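Long-range contacts in cell surface protein (Faecalibacterium prausnitzii A2-165, PDB 4GT6), which is of unknown function but, as the N-terminal leucine-rich repeat part of a longer BspA-type protein, probably binds other proteins at the bacterial cell surface: residues Lys103-Gln108 / Ser130-His135; Gly282-Cys287 / Glu304-Gly309; Ala24-Tyr29 / Thr37-Val42. All coordinates share one frame; numbering follows the deposited sequence.

Contact 1: Lys103-Gln108 / Ser130-His135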
ATOM      1  N   LYS A 103     -23.310   3.922   3.501  1.00 13.47           N
ATOM      2  CA  LYS A 103     -22.876   2.801   4.336  1.00 13.72           C
ATOM      3  C   LYS A 103     -21.836   1.953   3.645  1.00 16.69           C
ATOM      4  O   LYS A 103     -21.042   1.306   4.315  1.00 16.95           O
ATOM      5  CB  LYS A 103     -24.077   1.908   4.687  1.00 15.75           C
ATOM      6  CG  LYS A 103     -25.160   2.597   5.535  1.00 22.34           C
ATOM      7  CD  LYS A 103     -24.615   3.351   6.746  1.00 30.28           C
ATOM      8  CE  LYS A 103     -24.358   2.477   7.942  1.00 36.64           C
ATOM      9  NZ  LYS A 103     -23.962   3.285   9.140  1.00 37.30           N
ATOM     10  N   LYS A 104     -21.887   1.888   2.307  1.00 13.45           N
ATOM     11  CA  LYS A 104     -21.005   0.993   1.552  1.00 13.33           C
ATOM     12  C   LYS A 104     -20.374   1.723   0.382  1.00 15.75           C
ATOM     13  O   LYS A 104     -21.081   2.434  -0.326  1.00 14.72           O
ATOM     14  CB  LYS A 104     -21.825  -0.202   1.049  1.00 16.15           C
ATOM     15  CG  LYS A 104     -21.022  -1.222   0.230  1.00 21.15           C
ATOM     16  CD  LYS A 104     -21.837  -2.494  -0.030  1.00 29.00           C
ATOM     17  CE  LYS A 104     -21.017  -3.501  -0.802  1.00 40.04           C
ATOM     18  NZ  LYS A 104     -21.749  -4.780  -1.023  1.00 36.77           N
ATOM     19  N   ILE A 105     -19.052   1.561   0.197  1.00 12.30           N
ATOM     20  CA  ILE A 105     -18.320   2.154  -0.930  1.00 11.79           C
ATOM     21  C   ILE A 105     -17.642   0.991  -1.663  1.00 17.10           C
ATOM     22  O   ILE A 105     -16.919   0.205  -1.031  1.00 17.03           O
ATOM     23  CB  ILE A 105     -17.325   3.275  -0.479  1.00 15.23           C
ATOM     24  CG1 ILE A 105     -18.085   4.478   0.153  1.00 16.62           C
ATOM     25  CG2 ILE A 105     -16.452   3.767  -1.683  1.00 14.04           C
ATOM     26  CD1 ILE A 105     -17.174   5.505   0.823  1.00 18.81           C
ATOM     27  N   GLY A 106     -17.921   0.861  -2.967  1.00 13.74           N
ATOM     28  CA  GLY A 106     -17.440  -0.243  -3.793  1.00 14.20           C
ATOM     29  C   GLY A 106     -15.966  -0.178  -4.145  1.00 13.37           C
ATOM     30  O   GLY A 106     -15.301   0.838  -3.917  1.00 12.53           O
ATOM     31  N   ARG A 107     -15.458  -1.258  -4.789  1.00 12.04           N
ATOM     32  CA  ARG A 107     -14.043  -1.323  -5.180  1.00 11.02           C
ATOM     33  C   ARG A 107     -13.705  -0.188  -6.115  1.00 12.75           C
ATOM     34  O   ARG A 107     -14.523   0.117  -6.982  1.00 13.25           O
ATOM     35  CB  ARG A 107     -13.777  -2.653  -5.950  1.00 15.48           C
ATOM     36  CG  ARG A 107     -14.030  -3.911  -5.148  1.00 25.58           C
ATOM     37  CD  ARG A 107     -13.558  -5.150  -5.878  1.00 23.75           C
ATOM     38  NE  ARG A 107     -14.259  -5.363  -7.135  1.00 34.85           N
ATOM     39  CZ  ARG A 107     -13.961  -6.340  -7.987  1.00 48.82           C
ATOM     40  NH1 ARG A 107     -12.957  -7.173  -7.730  1.00 28.78           N
ATOM     41  NH2 ARG A 107     -14.655  -6.484  -9.103  1.00 33.18           N
ATOM     42  N   GLN A 108     -12.509   0.418  -5.981  1.00 10.19           N
ATOM     43  CA  GLN A 108     -11.997   1.435  -6.904  1.00 10.64           C
ATOM     44  C   GLN A 108     -12.984   2.606  -7.113  1.00 14.13           C
ATOM     45  O   GLN A 108     -12.924   3.277  -8.156  1.00 13.12           O
ATOM     46  CB  GLN A 108     -11.701   0.748  -8.256  1.00 11.79           C
ATOM     47  CG  GLN A 108     -10.614  -0.339  -8.164  1.00 13.16           C
ATOM     48  CD  GLN A 108     -10.162  -0.848  -9.524  1.00 19.19           C
ATOM     49  OE1 GLN A 108     -10.740  -0.529 -10.578  1.00 16.51           O
ATOM     50  NE2 GLN A 108      -9.100  -1.646  -9.532  1.00 15.68           N
ATOM     51  N   SER A 130     -11.866  -2.847  -1.826  1.00 12.33           N
ATOM     52  CA  SER A 130     -10.499  -2.722  -2.349  1.00 12.05           C
ATOM     53  C   SER A 130     -10.257  -1.491  -3.190  1.00 14.68           C
ATOM     54  O   SER A 130     -11.080  -1.168  -4.059  1.00 13.22           O
ATOM     55  CB  SER A 130     -10.164  -3.934  -3.215  1.00 17.10           C
ATOM     56  OG  SER A 130     -10.459  -5.107  -2.471  1.00 23.33           O
ATOM     57  N   GLU A 131      -9.103  -0.825  -2.934  1.00 10.77           N
ATOM     58  CA  GLU A 131      -8.569   0.299  -3.717  1.00  9.97           C
ATOM     59  C   GLU A 131      -9.564   1.450  -3.912  1.00 13.55           C
ATOM     60  O   GLU A 131      -9.450   2.172  -4.908  1.00 13.64           O
ATOM     61  CB  GLU A 131      -8.203  -0.246  -5.109  1.00 12.23           C
ATOM     62  CG  GLU A 131      -7.128  -1.326  -5.093  1.00 16.62           C
ATOM     63  CD  GLU A 131      -6.892  -1.882  -6.482  1.00 27.45           C
ATOM     64  OE1 GLU A 131      -7.792  -2.563  -7.027  1.00 24.72           O
ATOM     65  OE2 GLU A 131      -5.839  -1.543  -7.064  1.00 31.43           O
ATOM     66  N   ALA A 132     -10.490   1.660  -2.968  1.00 11.97           N
ATOM     67  CA  ALA A 132     -11.502   2.703  -3.118  1.00 12.44           C
ATOM     68  C   ALA A 132     -10.879   4.091  -3.212  1.00 15.49           C
ATOM     69  O   ALA A 132     -11.459   4.943  -3.876  1.00 14.80           O
ATOM     70  CB  ALA A 132     -12.481   2.658  -1.953  1.00 13.36           C
ATOM     71  N   PHE A 133      -9.682   4.321  -2.604  1.00 11.58           N
ATOM     72  CA  PHE A 133      -9.070   5.649  -2.672  1.00 11.94           C
ATOM     73  C   PHE A 133      -7.653   5.566  -3.218  1.00 15.82           C
ATOM     74  O   PHE A 133      -6.818   6.410  -2.896  1.00 14.64           O
ATOM     75  CB  PHE A 133      -9.108   6.334  -1.282  1.00 14.05           C
ATOM     76  CG  PHE A 133     -10.540   6.602  -0.856  1.00 14.80           C
ATOM     77  CD1 PHE A 133     -11.250   7.682  -1.382  1.00 16.52           C
ATOM     78  CD2 PHE A 133     -11.191   5.745   0.030  1.00 17.62           C
ATOM     79  CE1 PHE A 133     -12.577   7.917  -1.008  1.00 17.90           C
ATOM     80  CE2 PHE A 133     -12.531   5.968   0.391  1.00 19.51           C
ATOM     81  CZ  PHE A 133     -13.224   7.030  -0.170  1.00 17.76           C
ATOM     82  N   HIS A 134      -7.375   4.525  -4.005  1.00 13.53           N
ATOM     83  CA  HIS A 134      -6.058   4.296  -4.604  0.50 13.15           C
ATOM     84  C   HIS A 134      -5.692   5.513  -5.491  1.00 16.31           C
ATOM     85  O   HIS A 134      -6.492   5.919  -6.330  1.00 13.93           O
ATOM     86  CB  HIS A 134      -6.100   2.977  -5.403  0.50 13.98           C
ATOM     87  CG  HIS A 134      -4.801   2.488  -5.984  0.50 17.11           C
ATOM     88  ND1 HIS A 134      -4.710   1.224  -6.548  0.50 18.98           N
ATOM     89  CD2 HIS A 134      -3.602   3.104  -6.112  0.50 17.96           C
ATOM     90  CE1 HIS A 134      -3.467   1.110  -6.985  0.50 18.17           C
ATOM     91  NE2 HIS A 134      -2.763   2.218  -6.751  0.50 17.90           N
ATOM     92  N   HIS A 135      -4.491   6.106  -5.283  1.00 13.21           N
ATOM     93  CA  HIS A 135      -3.998   7.277  -6.037  1.00 13.56           C
ATOM     94  C   HIS A 135      -4.860   8.552  -5.826  1.00 17.03           C
ATOM     95  O   HIS A 135      -4.902   9.424  -6.709  1.00 17.15           O
ATOM     96  CB  HIS A 135      -3.831   6.977  -7.543  1.00 14.26           C
ATOM     97  CG  HIS A 135      -2.441   6.536  -7.902  1.00 17.77           C
ATOM     98  ND1 HIS A 135      -1.381   7.435  -7.911  1.00 20.19           N
ATOM     99  CD2 HIS A 135      -1.975   5.305  -8.221  1.00 18.62           C
ATOM    100  CE1 HIS A 135      -0.311   6.725  -8.252  1.00 19.61           C
ATOM    101  NE2 HIS A 135      -0.619   5.439  -8.451  1.00 19.12           N
TER

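Contact 2: Gly282-Cys287 / Glu304-Gly309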
ATOM      1  N   GLY A 282      13.219  -6.366  -1.549  1.00 14.96           N
ATOM      2  CA  GLY A 282      13.465  -4.943  -1.325  1.00 15.93           C
ATOM      3  C   GLY A 282      13.483  -4.528   0.134  1.00 17.83           C
ATOM      4  O   GLY A 282      13.163  -3.381   0.452  1.00 17.60           O
ATOM      5  N   ALA A 283      13.906  -5.429   1.022  1.00 15.39           N
ATOM      6  CA  ALA A 283      13.902  -5.138   2.454  1.00 14.74           C
ATOM      7  C   ALA A 283      14.655  -3.858   2.800  1.00 16.81           C
ATOM      8  O   ALA A 283      14.181  -3.130   3.646  1.00 17.62           O
ATOM      9  CB  ALA A 283      14.472  -6.299   3.233  1.00 14.47           C
ATOM     10  N   PHE A 284      15.798  -3.568   2.153  1.00 13.66           N
ATOM     11  CA  PHE A 284      16.600  -2.370   2.460  1.00 14.04           C
ATOM     12  C   PHE A 284      16.743  -1.477   1.233  1.00 20.12           C
ATOM     13  O   PHE A 284      17.690  -0.693   1.144  1.00 20.73           O
ATOM     14  CB  PHE A 284      17.997  -2.781   2.971  1.00 16.29           C
ATOM     15  CG  PHE A 284      17.955  -3.542   4.273  1.00 16.41           C
ATOM     16  CD1 PHE A 284      17.980  -2.870   5.490  1.00 18.19           C
ATOM     17  CD2 PHE A 284      17.888  -4.929   4.284  1.00 17.11           C
ATOM     18  CE1 PHE A 284      17.944  -3.579   6.695  1.00 18.82           C
ATOM     19  CE2 PHE A 284      17.828  -5.635   5.487  1.00 20.26           C
ATOM     20  CZ  PHE A 284      17.850  -4.954   6.685  1.00 18.17           C
HETATM   21  N   MSE A 285      15.782  -1.523   0.329  1.00 17.19           N
HETATM   22  CA  MSE A 285      15.937  -0.739  -0.880  1.00 17.69           C
HETATM   23  C   MSE A 285      15.824   0.785  -0.638  1.00 21.68           C
HETATM   24  O   MSE A 285      15.082   1.239   0.232  1.00 21.76           O
HETATM   25  CB  MSE A 285      15.022  -1.220  -1.998  1.00 21.27           C
HETATM   26  CG  MSE A 285      13.589  -0.868  -1.879  1.00 27.83           C
HETATM   27 SE   MSE A 285      12.719  -1.452  -3.562  0.75 36.15          SE
HETATM   28  CE  MSE A 285      13.693  -0.490  -4.913  1.00 33.40           C
ATOM     29  N   ASN A 286      16.655   1.546  -1.365  1.00 20.08           N
ATOM     30  CA  ASN A 286      16.730   3.008  -1.301  1.00 20.53           C
ATOM     31  C   ASN A 286      17.060   3.516   0.117  1.00 24.60           C
ATOM     32  O   ASN A 286      16.457   4.489   0.571  1.00 26.25           O
ATOM     33  CB  ASN A 286      15.432   3.638  -1.829  1.00 22.76           C
ATOM     34  CG  ASN A 286      15.205   3.308  -3.280  1.00 34.36           C
ATOM     35  OD1 ASN A 286      16.123   3.357  -4.092  1.00 28.72           O
ATOM     36  ND2 ASN A 286      13.997   2.923  -3.627  1.00 25.16           N
ATOM     37  N   CYS A 287      18.021   2.859   0.809  1.00 19.90           N
ATOM     38  CA  CYS A 287      18.541   3.323   2.108  1.00 19.39           C
ATOM     39  C   CYS A 287      19.835   4.062   1.779  1.00 24.32           C
ATOM     40  O   CYS A 287      20.864   3.404   1.624  1.00 23.62           O
ATOM     41  CB  CYS A 287      18.767   2.150   3.058  1.00 18.53           C
ATOM     42  SG  CYS A 287      17.233   1.474   3.739  1.00 20.74           S
ATOM     43  N   GLU A 304      15.205 -10.280  -4.359  1.00 16.77           N
ATOM     44  CA  GLU A 304      15.140  -9.253  -5.375  1.00 17.43           C
ATOM     45  C   GLU A 304      15.189  -7.845  -4.759  1.00 19.37           C
ATOM     46  O   GLU A 304      14.543  -7.595  -3.739  1.00 17.99           O
ATOM     47  CB  GLU A 304      13.838  -9.463  -6.171  1.00 19.87           C
ATOM     48  CG  GLU A 304      13.459  -8.371  -7.148  1.00 33.14           C
ATOM     49  CD  GLU A 304      12.100  -8.670  -7.749  1.00 54.02           C
ATOM     50  OE1 GLU A 304      11.897  -9.824  -8.196  1.00 40.24           O
ATOM     51  OE2 GLU A 304      11.209  -7.791  -7.675  1.00 44.79           O
ATOM     52  N   SER A 305      16.018  -6.951  -5.355  1.00 18.09           N
ATOM     53  CA  SER A 305      16.167  -5.533  -4.979  1.00 18.64           C
ATOM     54  C   SER A 305      16.498  -5.316  -3.491  1.00 19.72           C
ATOM     55  O   SER A 305      16.241  -4.220  -2.984  1.00 19.76           O
ATOM     56  CB  SER A 305      14.879  -4.764  -5.294  1.00 22.56           C
ATOM     57  OG  SER A 305      14.476  -4.862  -6.648  1.00 23.31           O
ATOM     58  N   VAL A 306      17.086  -6.316  -2.805  1.00 14.62           N
ATOM     59  CA  VAL A 306      17.302  -6.230  -1.338  1.00 14.53           C
ATOM     60  C   VAL A 306      18.069  -4.936  -0.928  1.00 16.88           C
ATOM     61  O   VAL A 306      17.658  -4.287   0.032  1.00 16.42           O
ATOM     62  CB  VAL A 306      17.918  -7.514  -0.714  1.00 18.45           C
ATOM     63  CG1 VAL A 306      19.263  -7.891  -1.345  1.00 18.32           C
ATOM     64  CG2 VAL A 306      18.003  -7.416   0.821  1.00 17.99           C
ATOM     65  N   PHE A 307      19.130  -4.566  -1.648  1.00 16.37           N
ATOM     66  CA  PHE A 307      19.919  -3.360  -1.381  1.00 17.47           C
ATOM     67  C   PHE A 307      19.936  -2.432  -2.587  1.00 21.79           C
ATOM     68  O   PHE A 307      20.837  -1.611  -2.710  1.00 22.06           O
ATOM     69  CB  PHE A 307      21.358  -3.730  -0.962  1.00 19.45           C
ATOM     70  CG  PHE A 307      21.401  -4.553   0.302  1.00 19.11           C
ATOM     71  CD1 PHE A 307      21.059  -3.991   1.531  1.00 20.02           C
ATOM     72  CD2 PHE A 307      21.808  -5.884   0.271  1.00 19.99           C
ATOM     73  CE1 PHE A 307      21.075  -4.763   2.701  1.00 20.20           C
ATOM     74  CE2 PHE A 307      21.824  -6.653   1.439  1.00 21.69           C
ATOM     75  CZ  PHE A 307      21.455  -6.091   2.645  1.00 19.79           C
ATOM     76  N   ALA A 308      18.924  -2.515  -3.458  1.00 19.18           N
ATOM     77  CA  ALA A 308      18.851  -1.628  -4.614  1.00 20.13           C
ATOM     78  C   ALA A 308      18.808  -0.155  -4.139  1.00 26.31           C
ATOM     79  O   ALA A 308      18.104   0.157  -3.167  1.00 24.44           O
ATOM     80  CB  ALA A 308      17.617  -1.966  -5.458  1.00 21.04           C
ATOM     81  N   GLY A 309      19.615   0.702  -4.767  1.00 24.18           N
ATOM     82  CA  GLY A 309      19.666   2.130  -4.442  1.00 24.75           C
ATOM     83  C   GLY A 309      20.366   2.477  -3.134  1.00 27.17           C
ATOM     84  O   GLY A 309      20.195   3.585  -2.607  1.00 27.34           O
TER
HETATM   85  O   HOH W   1      18.571   5.440  -3.494  1.00 39.64           O

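Contact 3: Ala24-Tyr29 / Thr37-Val42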
ATOM      1  N   ALA A  24     -34.434   3.434  -6.005  1.00 15.58           N
ATOM      2  CA  ALA A  24     -33.827   3.338  -7.321  1.00 15.05           C
ATOM      3  C   ALA A  24     -32.319   3.386  -7.217  1.00 16.75           C
ATOM      4  O   ALA A  24     -31.763   3.987  -6.290  1.00 16.47           O
ATOM      5  CB  ALA A  24     -34.307   4.481  -8.210  1.00 16.03           C
ATOM      6  N   THR A  25     -31.656   2.774  -8.196  1.00 13.89           N
ATOM      7  CA  THR A  25     -30.206   2.836  -8.355  1.00 13.56           C
ATOM      8  C   THR A  25     -29.926   3.562  -9.642  1.00 17.60           C
ATOM      9  O   THR A  25     -30.440   3.128 -10.678  1.00 16.76           O
ATOM     10  CB  THR A  25     -29.590   1.429  -8.359  1.00 15.43           C
ATOM     11  OG1 THR A  25     -29.804   0.828  -7.078  1.00 16.05           O
ATOM     12  CG2 THR A  25     -28.056   1.442  -8.728  1.00 13.83           C
ATOM     13  N   ILE A  26     -29.110   4.634  -9.601  1.00 13.78           N
ATOM     14  CA  ILE A  26     -28.668   5.342 -10.831  1.00 15.17           C
ATOM     15  C   ILE A  26     -27.726   4.411 -11.582  1.00 17.09           C
ATOM     16  O   ILE A  26     -26.763   3.934 -10.992  1.00 16.45           O
ATOM     17  CB  ILE A  26     -27.957   6.687 -10.498  1.00 19.75           C
ATOM     18  CG1 ILE A  26     -28.876   7.686  -9.746  1.00 22.50           C
ATOM     19  CG2 ILE A  26     -27.317   7.316 -11.771  1.00 21.24           C
ATOM     20  CD1 ILE A  26     -30.185   8.006 -10.379  1.00 24.79           C
ATOM     21  N   THR A  27     -27.970   4.166 -12.877  1.00 15.02           N
ATOM     22  CA  THR A  27     -27.107   3.248 -13.630  1.00 14.36           C
ATOM     23  C   THR A  27     -26.342   3.912 -14.777  1.00 17.52           C
ATOM     24  O   THR A  27     -25.387   3.320 -15.274  1.00 17.45           O
ATOM     25  CB  THR A  27     -27.932   2.071 -14.177  1.00 20.97           C
ATOM     26  OG1 THR A  27     -29.021   2.592 -14.945  1.00 20.58           O
ATOM     27  CG2 THR A  27     -28.436   1.137 -13.063  1.00 20.87           C
ATOM     28  N   LYS A  28     -26.756   5.112 -15.199  0.50 14.74           N
ATOM     29  CA  LYS A  28     -26.107   5.852 -16.287  0.50 14.21           C
ATOM     30  C   LYS A  28     -26.364   7.342 -16.132  0.50 18.39           C
ATOM     31  O   LYS A  28     -27.420   7.746 -15.634  0.50 17.78           O
ATOM     32  CB  LYS A  28     -26.645   5.364 -17.664  0.50 16.22           C
ATOM     33  CG  LYS A  28     -25.855   5.858 -18.892  0.50 16.16           C
ATOM     34  CD  LYS A  28     -26.419   5.298 -20.211  0.50 16.53           C
ATOM     35  CE  LYS A  28     -25.433   5.490 -21.339  0.50 28.49           C
ATOM     36  NZ  LYS A  28     -25.812   4.717 -22.552  0.50 38.94           N
ATOM     37  N   TYR A  29     -25.406   8.154 -16.578  1.00 15.94           N
ATOM     38  CA  TYR A  29     -25.541   9.599 -16.621  1.00 16.36           C
ATOM     39  C   TYR A  29     -25.250  10.001 -18.066  1.00 20.73           C
ATOM     40  O   TYR A  29     -24.186   9.642 -18.582  1.00 18.10           O
ATOM     41  CB  TYR A  29     -24.617  10.298 -15.631  1.00 16.67           C
ATOM     42  CG  TYR A  29     -24.574  11.793 -15.854  1.00 15.96           C
ATOM     43  CD1 TYR A  29     -25.666  12.599 -15.528  1.00 17.60           C
ATOM     44  CD2 TYR A  29     -23.451  12.403 -16.402  1.00 16.34           C
ATOM     45  CE1 TYR A  29     -25.613  13.983 -15.682  1.00 18.78           C
ATOM     46  CE2 TYR A  29     -23.389  13.787 -16.571  1.00 16.61           C
ATOM     47  CZ  TYR A  29     -24.465  14.571 -16.195  1.00 20.13           C
ATOM     48  OH  TYR A  29     -24.390  15.928 -16.328  1.00 19.10           O
ATOM     49  N   THR A  37     -25.082  16.969  -9.590  1.00 17.68           N
ATOM     50  CA  THR A  37     -26.046  16.855  -8.509  1.00 18.20           C
ATOM     51  C   THR A  37     -26.818  15.561  -8.739  1.00 21.26           C
ATOM     52  O   THR A  37     -27.657  15.493  -9.646  1.00 19.62           O
ATOM     53  CB  THR A  37     -26.982  18.076  -8.439  1.00 26.60           C
ATOM     54  OG1 THR A  37     -26.187  19.234  -8.262  1.00 26.85           O
ATOM     55  CG2 THR A  37     -27.997  17.956  -7.295  1.00 25.91           C
ATOM     56  N   ILE A  38     -26.536  14.541  -7.919  1.00 17.58           N
ATOM     57  CA  ILE A  38     -27.232  13.261  -8.038  1.00 15.36           C
ATOM     58  C   ILE A  38     -28.664  13.475  -7.550  1.00 18.02           C
ATOM     59  O   ILE A  38     -28.837  14.075  -6.498  1.00 17.55           O
ATOM     60  CB  ILE A  38     -26.495  12.141  -7.235  1.00 17.16           C
ATOM     61  CG1 ILE A  38     -25.010  11.922  -7.712  1.00 17.72           C
ATOM     62  CG2 ILE A  38     -27.325  10.837  -7.210  1.00 16.74           C
ATOM     63  CD1 ILE A  38     -24.841  11.393  -9.137  1.00 21.64           C
ATOM     64  N   PRO A  39     -29.691  13.050  -8.310  1.00 16.88           N
ATOM     65  CA  PRO A  39     -31.076  13.292  -7.864  1.00 17.02           C
ATOM     66  C   PRO A  39     -31.422  12.497  -6.597  1.00 18.94           C
ATOM     67  O   PRO A  39     -30.912  11.397  -6.415  1.00 18.24           O
ATOM     68  CB  PRO A  39     -31.918  12.828  -9.063  1.00 18.21           C
ATOM     69  CG  PRO A  39     -31.070  11.805  -9.748  1.00 22.26           C
ATOM     70  CD  PRO A  39     -29.655  12.333  -9.606  1.00 17.80           C
ATOM     71  N   ALA A  40     -32.204  13.101  -5.698  1.00 18.49           N
ATOM     72  CA  ALA A  40     -32.675  12.458  -4.461  1.00 19.02           C
ATOM     73  C   ALA A  40     -33.832  11.506  -4.770  1.00 21.62           C
ATOM     74  O   ALA A  40     -34.101  10.561  -4.013  1.00 19.94           O
ATOM     75  CB  ALA A  40     -33.116  13.511  -3.459  1.00 20.30           C
ATOM     76  N   GLN A  41     -34.555  11.802  -5.844  1.00 19.05           N
ATOM     77  CA  GLN A  41     -35.706  11.006  -6.265  1.00 18.75           C
ATOM     78  C   GLN A  41     -35.824  10.972  -7.792  1.00 22.64           C
ATOM     79  O   GLN A  41     -35.410  11.918  -8.473  1.00 22.56           O
ATOM     80  CB  GLN A  41     -37.024  11.526  -5.629  1.00 21.00           C
ATOM     81  CG  GLN A  41     -37.445  12.943  -6.021  1.00 32.43           C
ATOM     82  CD  GLN A  41     -38.819  13.336  -5.502  1.00 46.76           C
ATOM     83  OE1 GLN A  41     -39.195  13.073  -4.346  1.00 37.24           O
ATOM     84  NE2 GLN A  41     -39.602  13.982  -6.358  1.00 33.62           N
ATOM     85  N   VAL A  42     -36.357   9.857  -8.309  1.00 18.75           N
ATOM     86  CA  VAL A  42     -36.644   9.653  -9.732  1.00 18.37           C
ATOM     87  C   VAL A  42     -38.094   9.181  -9.842  1.00 23.08           C
ATOM     88  O   VAL A  42     -38.629   8.571  -8.905  1.00 22.60           O
ATOM     89  CB  VAL A  42     -35.658   8.699 -10.463  1.00 21.00           C
ATOM     90  CG1 VAL A  42     -34.258   9.320 -10.577  1.00 20.20           C
ATOM     91  CG2 VAL A  42     -35.600   7.324  -9.795  1.00 20.30           C
TER

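Contact 1: Lys103-Gln108 / Ser130-His135
The side chain of Gln108 lies alongside that of Glu131, both pointing the same way, with Gln108 CG packed 3.9 Å from Glu131 CB. At their ends Gln108 NE2 gives a nearly straight hydrogen bond to Glu131 OE1, 3.0 Å away. The acceptor lies in the amide plane, but the amide comes at OE1 from above the carboxylate, the two planes being turned 65° apart. The amide has a hold at both ends, since Gln108 OE1 accepts from Asn81 ND2, and this should fix its flip. In one of its two conformers His134 ND1 also donates to Glu131 OE2, a less certain hold. The backbones are joined as well: Gln108 N donates to Ser130 O at 2.9 Å, and Arg107 CA brings its hydrogen to the same oxygen at 3.2 Å. With CG2 anti to its backbone N, Ile105 sets that methyl 4.1 Å from Ala132 CB, while its CD1 reaches the edge of the Phe133 ring, 4.3 Å from CZ. The segments therefore meet with a polar outer layer and a greasy inner one, as expected of successive turns of a leucine-rich repeat solenoid. Around them, strand 104-105 runs parallel between strands 77-78 and 127-128, Ile105 also touches Ile128, the Phe133 ring meets Phe110, and Ser130-His135 lies in the loop between strands 127-128 and 141-143.

Contact 2: Gly282-Cys287 / Glu304-Gly309
The rings of Phe284 and Phe307 lie side by side, while the backbones carry the polar joins. Three backbone hydrogen bonds tie the two loops together, spaced two residues apart: Gly282 N to Glu304 O at 2.8 Å, Phe284 N to Val306 O at 2.9 Å, and Asn286 N to Ala308 O at 2.7 Å. CA-H...O contacts from Gly282 to Ser305 O and from Met285 to Ala308 O add to them. Among the apolar contacts the two rings come first. Both side chains point the same way, with chi1 -64° in Phe284 and -61° in Phe307; the planes, 21° from parallel, are slid apart and barely overlap, with centroids 5.4 Å distant, and Phe284 CD2 sits 3.6 Å from Phe307 CE1. An alanine in place of Phe307 would probably open a gap beside Phe284 and leave Val306 CG2 without the ring face it covers. Met285, present as selenomethionine, brings CE to 4.2 Å from Ala308 CB. The last group is polar: a water donates to Asn286 OD1 and, at 2.6 Å, to Gly309 O, and a CB at Gly309 would collide with that OD1. Both loops stand in the same place in successive repeats, after strands 278-279 and 301-302 respectively. Phe261 stacks on Phe284 and Phe330 meets Phe307, extending a row like the phenylalanine spine of leucine-rich repeat solenoids.

Contact 3: Ala24-Tyr29 / Thr37-Val42
Ile26 carries most of this contact, and its longer branch can be followed outward from CB, which points toward segment 37-42. The first torsion puts CG1 anti to the carbonyl carbon (chi1 -61°), and there CG1 meets the CG2 methyl of Ile38 at 4.3 Å. One bond further, CD1 meets two partners: Pro39 CG at 4.0 Å, where the isoleucine and the proline ring reach toward each other tip to tip, and Val42 CG1 at 4.3 Å. A single isoleucine branch thus touches three residues of the facing segment. The other link is Ala24, whose CB comes to 3.5 Å from Val42 CG2, a tight methyl-to-methyl approach. Val42 divides its two methyls between the partners, with CG1 anti to the carbonyl carbon and serving Ile26, and CG2 between the backbone N and the carbonyl carbon, serving Ala24. The backbones stay apart, the Ala24 and Val42 CA atoms being 7.3 Å from each other. The two strands share a neighbour, strand 47-54, parallel to 24-29 and antiparallel to 41-44. Tyr14, on strand 14-18, which also pairs with 24-29, touches both Ile26 and Pro39, and Thr27 and Lys28 form a classic beta bulge opposite Gln15. This is plain hydrophobic packing in the N-terminal beta region, whose sheet continues into the first repeats. With no hydrogen bond between the two segments, the chemistry is that of hydrocarbon alone: the four buried residues and the proline cohere by close fit and exclusion of water, and nothing directional between them fixes one segment against the other.

How the contacts relate
Along the chain the three contacts follow in the order 3, 1, 2, without touching one another. Contacts 3 and 1 lie on the same side of the chain's centre, their own centres 20 Å apart, and both reach the same mixed sheet, which runs from the N-terminal strands into the first repeats. Contact 2 is on the opposite side, 30 Å from contact 1 and 49 Å from contact 3 between centres. Contacts 1 and 2 join successive turns in two different repeat ranges, whereas contact 3 packs side chains near the N-terminal end. The sodium ion, bound by Ser297 and Glu320, lies about 14 Å from the Phe307 side chain, so contact 2 is no part of its site.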